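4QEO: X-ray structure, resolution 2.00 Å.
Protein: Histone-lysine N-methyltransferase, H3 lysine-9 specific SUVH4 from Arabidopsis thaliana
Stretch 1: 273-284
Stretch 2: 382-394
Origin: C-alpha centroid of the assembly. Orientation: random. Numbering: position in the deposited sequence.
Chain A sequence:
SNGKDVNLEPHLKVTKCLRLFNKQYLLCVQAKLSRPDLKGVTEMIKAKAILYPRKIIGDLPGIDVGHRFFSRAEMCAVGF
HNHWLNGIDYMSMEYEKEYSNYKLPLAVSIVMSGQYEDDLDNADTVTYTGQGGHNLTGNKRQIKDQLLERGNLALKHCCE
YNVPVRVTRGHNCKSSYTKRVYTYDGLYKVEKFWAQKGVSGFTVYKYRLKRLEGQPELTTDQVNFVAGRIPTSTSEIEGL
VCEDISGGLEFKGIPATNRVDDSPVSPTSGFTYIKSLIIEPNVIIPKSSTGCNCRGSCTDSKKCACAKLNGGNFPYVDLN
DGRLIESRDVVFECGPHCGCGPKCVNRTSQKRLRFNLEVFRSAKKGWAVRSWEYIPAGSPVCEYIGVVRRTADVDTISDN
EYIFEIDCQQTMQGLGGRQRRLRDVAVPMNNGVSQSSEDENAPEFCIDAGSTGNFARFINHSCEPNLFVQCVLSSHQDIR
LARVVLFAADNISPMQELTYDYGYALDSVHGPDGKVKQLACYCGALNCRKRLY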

# COMPACT_ATOMS: atom_id res chain seq x y z
N TYR A 273 12.53 -6.42 24.79
CA TYR A 273 12.66 -6.48 23.35
C TYR A 273 13.72 -7.47 22.90
O TYR A 273 14.86 -7.39 23.35
CB TYR A 273 12.98 -5.10 22.79
CG TYR A 273 12.60 -4.93 21.34
CD1 TYR A 273 13.40 -5.44 20.33
CD2 TYR A 273 11.43 -4.26 20.99
CE1 TYR A 273 13.06 -5.29 19.00
CE2 TYR A 273 11.07 -4.11 19.66
CZ TYR A 273 11.89 -4.62 18.67
OH TYR A 273 11.55 -4.47 17.34
N ILE A 274 13.34 -8.38 22.02
CA ILE A 274 14.28 -9.29 21.37
C ILE A 274 14.10 -9.25 19.85
O ILE A 274 13.02 -8.94 19.35
CB ILE A 274 14.12 -10.73 21.88
CG1 ILE A 274 12.70 -11.24 21.65
CG2 ILE A 274 14.47 -10.81 23.37
CD1 ILE A 274 12.44 -12.63 22.22
N LYS A 275 15.18 -9.55 19.12
CA LYS A 275 15.12 -9.59 17.66
C LYS A 275 15.06 -11.02 17.16
O LYS A 275 14.85 -11.26 15.98
CB LYS A 275 16.32 -8.86 17.04
CG LYS A 275 16.08 -7.38 16.74
CD LYS A 275 17.14 -6.79 15.80
CE LYS A 275 16.72 -6.89 14.34
NZ LYS A 275 17.70 -6.23 13.42
N SER A 276 15.28 -11.97 18.05
CA SER A 276 15.34 -13.37 17.65
C SER A 276 14.39 -14.20 18.48
O SER A 276 14.21 -13.96 19.67
CB SER A 276 16.77 -13.91 17.83
OG SER A 276 17.66 -13.39 16.86
N LEU A 277 13.79 -15.21 17.85
CA LEU A 277 12.96 -16.18 18.54
C LEU A 277 13.70 -16.84 19.70
O LEU A 277 14.90 -17.11 19.62
CB LEU A 277 12.52 -17.28 17.56
CG LEU A 277 11.63 -16.85 16.40
CD1 LEU A 277 11.46 -18.02 15.45
CD2 LEU A 277 10.28 -16.37 16.92
N ILE A 278 12.97 -17.08 20.79
CA ILE A 278 13.47 -17.92 21.88
C ILE A 278 12.67 -19.21 21.85
O ILE A 278 11.44 -19.18 21.77
CB ILE A 278 13.30 -17.25 23.25
CG1 ILE A 278 14.14 -15.97 23.33
CG2 ILE A 278 13.67 -18.22 24.36
CD1 ILE A 278 13.88 -15.17 24.60
N ILE A 279 13.34 -20.35 21.89
CA ILE A 279 12.61 -21.61 21.81
C ILE A 279 12.57 -22.33 23.16
O ILE A 279 13.61 -22.61 23.74
CB ILE A 279 13.20 -22.51 20.71
CG1 ILE A 279 13.04 -21.81 19.36
CG2 ILE A 279 12.52 -23.86 20.72
CD1 ILE A 279 13.44 -22.65 18.19
N GLU A 280 11.36 -22.60 23.66
CA GLU A 280 11.21 -23.26 24.96
C GLU A 280 11.77 -24.67 24.95
O GLU A 280 11.82 -25.31 23.90
CB GLU A 280 9.74 -23.27 25.40
CG GLU A 280 9.30 -21.99 26.06
CD GLU A 280 10.22 -21.56 27.19
OE1 GLU A 280 10.23 -22.23 28.25
OE2 GLU A 280 10.95 -20.55 27.02
N PRO A 281 12.23 -25.15 26.13
CA PRO A 281 12.78 -26.50 26.35
C PRO A 281 11.96 -27.64 25.72
O PRO A 281 12.54 -28.54 25.13
CB PRO A 281 12.76 -26.63 27.87
CG PRO A 281 12.76 -25.22 28.41
CD PRO A 281 12.50 -24.27 27.28
N ASN A 282 10.65 -27.59 25.86
CA ASN A 282 9.78 -28.69 25.44
C ASN A 282 9.36 -28.58 23.98
O ASN A 282 8.65 -29.44 23.45
CB ASN A 282 8.55 -28.77 26.36
CG ASN A 282 8.08 -27.41 26.82
OD1 ASN A 282 8.63 -26.38 26.42
ND2 ASN A 282 7.05 -27.39 27.66
N VAL A 283 9.77 -27.50 23.34
CA VAL A 283 9.57 -27.35 21.91
C VAL A 283 10.76 -27.96 21.19
O VAL A 283 11.91 -27.74 21.58
CB VAL A 283 9.37 -25.88 21.51
CG1 VAL A 283 9.38 -25.73 20.00
CG2 VAL A 283 8.05 -25.37 22.08
N ILE A 284 10.49 -28.74 20.16
CA ILE A 284 11.53 -29.46 19.44
C ILE A 284 12.07 -28.63 18.30
O ILE A 284 11.32 -27.95 17.60
CB ILE A 284 10.99 -30.81 18.90
CG1 ILE A 284 10.57 -31.72 20.06
CG2 ILE A 284 12.01 -31.50 18.02
CD1 ILE A 284 11.69 -31.99 21.05
N CYS A 382 7.67 -7.15 9.29
CA CYS A 382 8.44 -7.78 10.38
C CYS A 382 8.06 -9.20 10.58
O CYS A 382 6.95 -9.58 10.24
CB CYS A 382 8.22 -7.06 11.72
SG CYS A 382 6.48 -7.00 12.21
N GLU A 383 8.95 -9.99 11.17
CA GLU A 383 8.60 -11.31 11.63
C GLU A 383 7.89 -11.13 12.96
O GLU A 383 8.22 -10.23 13.73
CB GLU A 383 9.86 -12.18 11.82
CG GLU A 383 9.53 -13.64 12.16
CD GLU A 383 10.75 -14.55 12.20
OE1 GLU A 383 11.75 -14.28 11.51
OE2 GLU A 383 10.71 -15.56 12.94
N TYR A 384 6.91 -11.97 13.24
CA TYR A 384 6.36 -12.00 14.59
C TYR A 384 7.33 -12.77 15.49
O TYR A 384 7.41 -13.99 15.42
CB TYR A 384 4.98 -12.64 14.58
CG TYR A 384 4.16 -12.35 15.82
CD1 TYR A 384 4.29 -13.15 16.95
CD2 TYR A 384 3.28 -11.29 15.86
CE1 TYR A 384 3.55 -12.90 18.09
CE2 TYR A 384 2.53 -11.02 17.01
CZ TYR A 384 2.68 -11.84 18.12
OH TYR A 384 1.95 -11.60 19.26
N ILE A 385 8.07 -12.03 16.32
CA ILE A 385 9.05 -12.61 17.25
C ILE A 385 8.55 -12.66 18.70
O ILE A 385 7.91 -11.72 19.19
CB ILE A 385 10.38 -11.81 17.19
CG1 ILE A 385 10.96 -11.82 15.77
CG2 ILE A 385 11.41 -12.37 18.19
CD1 ILE A 385 11.43 -13.18 15.30
N GLY A 386 8.84 -13.76 19.38
CA GLY A 386 8.46 -13.95 20.77
C GLY A 386 9.06 -15.27 21.25
O GLY A 386 10.02 -15.75 20.65
N VAL A 387 8.51 -15.84 22.32
CA VAL A 387 8.95 -17.15 22.80
C VAL A 387 8.11 -18.25 22.18
O VAL A 387 6.91 -18.32 22.43
CB VAL A 387 8.85 -17.28 24.33
CG1 VAL A 387 9.32 -18.67 24.78
CG2 VAL A 387 9.66 -16.21 25.01
N VAL A 388 8.72 -19.12 21.39
CA VAL A 388 7.99 -20.24 20.79
C VAL A 388 7.67 -21.30 21.84
O VAL A 388 8.57 -21.93 22.39
CB VAL A 388 8.78 -20.90 19.66
CG1 VAL A 388 7.99 -22.06 19.09
CG2 VAL A 388 9.12 -19.89 18.57
N ARG A 389 6.38 -21.48 22.10
CA ARG A 389 5.91 -22.43 23.11
C ARG A 389 4.98 -23.47 22.47
O ARG A 389 4.44 -23.26 21.38
CB ARG A 389 5.16 -21.72 24.24
CG ARG A 389 5.88 -20.52 24.86
CD ARG A 389 5.25 -20.10 26.19
NE ARG A 389 5.91 -18.93 26.77
CZ ARG A 389 6.96 -18.97 27.58
NH1 ARG A 389 7.49 -20.14 27.93
NH2 ARG A 389 7.49 -17.85 28.05
N ARG A 390 4.82 -24.59 23.16
CA ARG A 390 3.78 -25.55 22.80
C ARG A 390 2.44 -24.94 23.19
O ARG A 390 2.31 -24.35 24.27
CB ARG A 390 3.99 -26.87 23.53
CG ARG A 390 4.26 -28.06 22.63
CD ARG A 390 5.10 -29.10 23.36
NE ARG A 390 4.88 -29.08 24.80
CZ ARG A 390 4.12 -29.96 25.46
NH1 ARG A 390 3.51 -30.94 24.80
NH2 ARG A 390 3.98 -29.86 26.77
N THR A 391 1.45 -25.06 22.31
CA THR A 391 0.13 -24.50 22.56
C THR A 391 -0.52 -25.08 23.81
O THR A 391 -1.17 -24.36 24.56
CB THR A 391 -0.80 -24.68 21.35
OG1 THR A 391 -0.72 -26.04 20.89
CG2 THR A 391 -0.40 -23.74 20.23
N ALA A 392 -0.33 -26.38 24.03
CA ALA A 392 -0.89 -27.06 25.19
C ALA A 392 -0.41 -26.43 26.50
O ALA A 392 -1.17 -26.34 27.47
CB ALA A 392 -0.54 -28.53 25.15
N ASP A 393 0.85 -25.99 26.51
CA ASP A 393 1.45 -25.40 27.71
C ASP A 393 0.93 -24.00 28.04
O ASP A 393 1.32 -23.42 29.06
CB ASP A 393 2.98 -25.35 27.56
CG ASP A 393 3.58 -26.71 27.28
OD1 ASP A 393 4.66 -26.77 26.65
OD2 ASP A 393 2.96 -27.73 27.68
N VAL A 394 0.08 -23.44 27.20
CA VAL A 394 -0.44 -22.10 27.47
C VAL A 394 -1.94 -22.11 27.77
O VAL A 394 -2.44 -21.22 28.45
CB VAL A 394 -0.16 -21.12 26.32
CG1 VAL A 394 0.01 -19.73 26.87
CG2 VAL A 394 1.09 -21.54 25.56
O HOH W 1 6.27 -24.90 25.68

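What joins the two backbones? Two short strands, at Ile278-Ile279 and Val387-Val388, run parallel, and three hydrogen bonds between main-chain atoms tie them. Ile278 N donates to Gly386 O (3.2 Å), Val388 N donates to Ile278 O (2.7 Å), and Glu280 N donates to Val388 O (3.1 Å). Ile278 thus uses both its amide and its carbonyl, and Val388 does the same on the other side. The carbonyl of Ile278 also receives a CA-H...O contact, with Val387 CA 3.4 Å from Ile278 O.

Why does Val388 lose more surface to the other stretch than any other residue? Besides its two backbone bonds, it offers a compact branched side chain to three apolar neighbours. Its CG2 lies 4.1 Å from Leu277 CD2, its CB 4.4 Å from Ile279 CG1, and its CG1 4.0 Å from Val283 CG1. Val283 can reach this site because the chain folds through a type I turn after the strand, closed by Val283 N donating to Glu280 O at 3.1 Å. A valine suits the buried position: beta-branching favours an extended backbone, and no polar group is left without a partner in its side chain.

How do Leu277 and Ile385 extend the apolar contact before the paired strands? The CA-to-CB bond of Leu277 points sideways, but its m, t rotamer brings the end of the side chain back, so that Leu277 CD2 sits 3.8 Å from Ile385 CD1. Ile385 points toward the first stretch and is buried; its CG2 approaches Ile274 CG1 at 3.9 Å and the backbone at Ser276 C at 3.5 Å. The branched isoleucine therefore packs against main chain as well as side chains. On the other face of the sheet from Ile279 and Val388, Ile278 CB lies 4.2 Å from Val387 CG2.

What do the polar side chains add at the far end? Glu280 points toward the second stretch, while Arg389 starts away from the first and uses its length to come nearer. They form a salt bridge, Glu280 OE1 to Arg389 NH1, at a rather long 3.5 Å. Farther along, Arg390 holds Asp393 within its own stretch by a salt bridge, Arg390 NH2 to Asp393 OD2 at 2.5 Å. A water then links the stretches: it donates to Asn282 OD1 (2.9 Å) and Asp393 OD1 (2.7 Å) and accepts from Arg390 N (2.9 Å). Together the two stretches bury 751 Å², counting both sides.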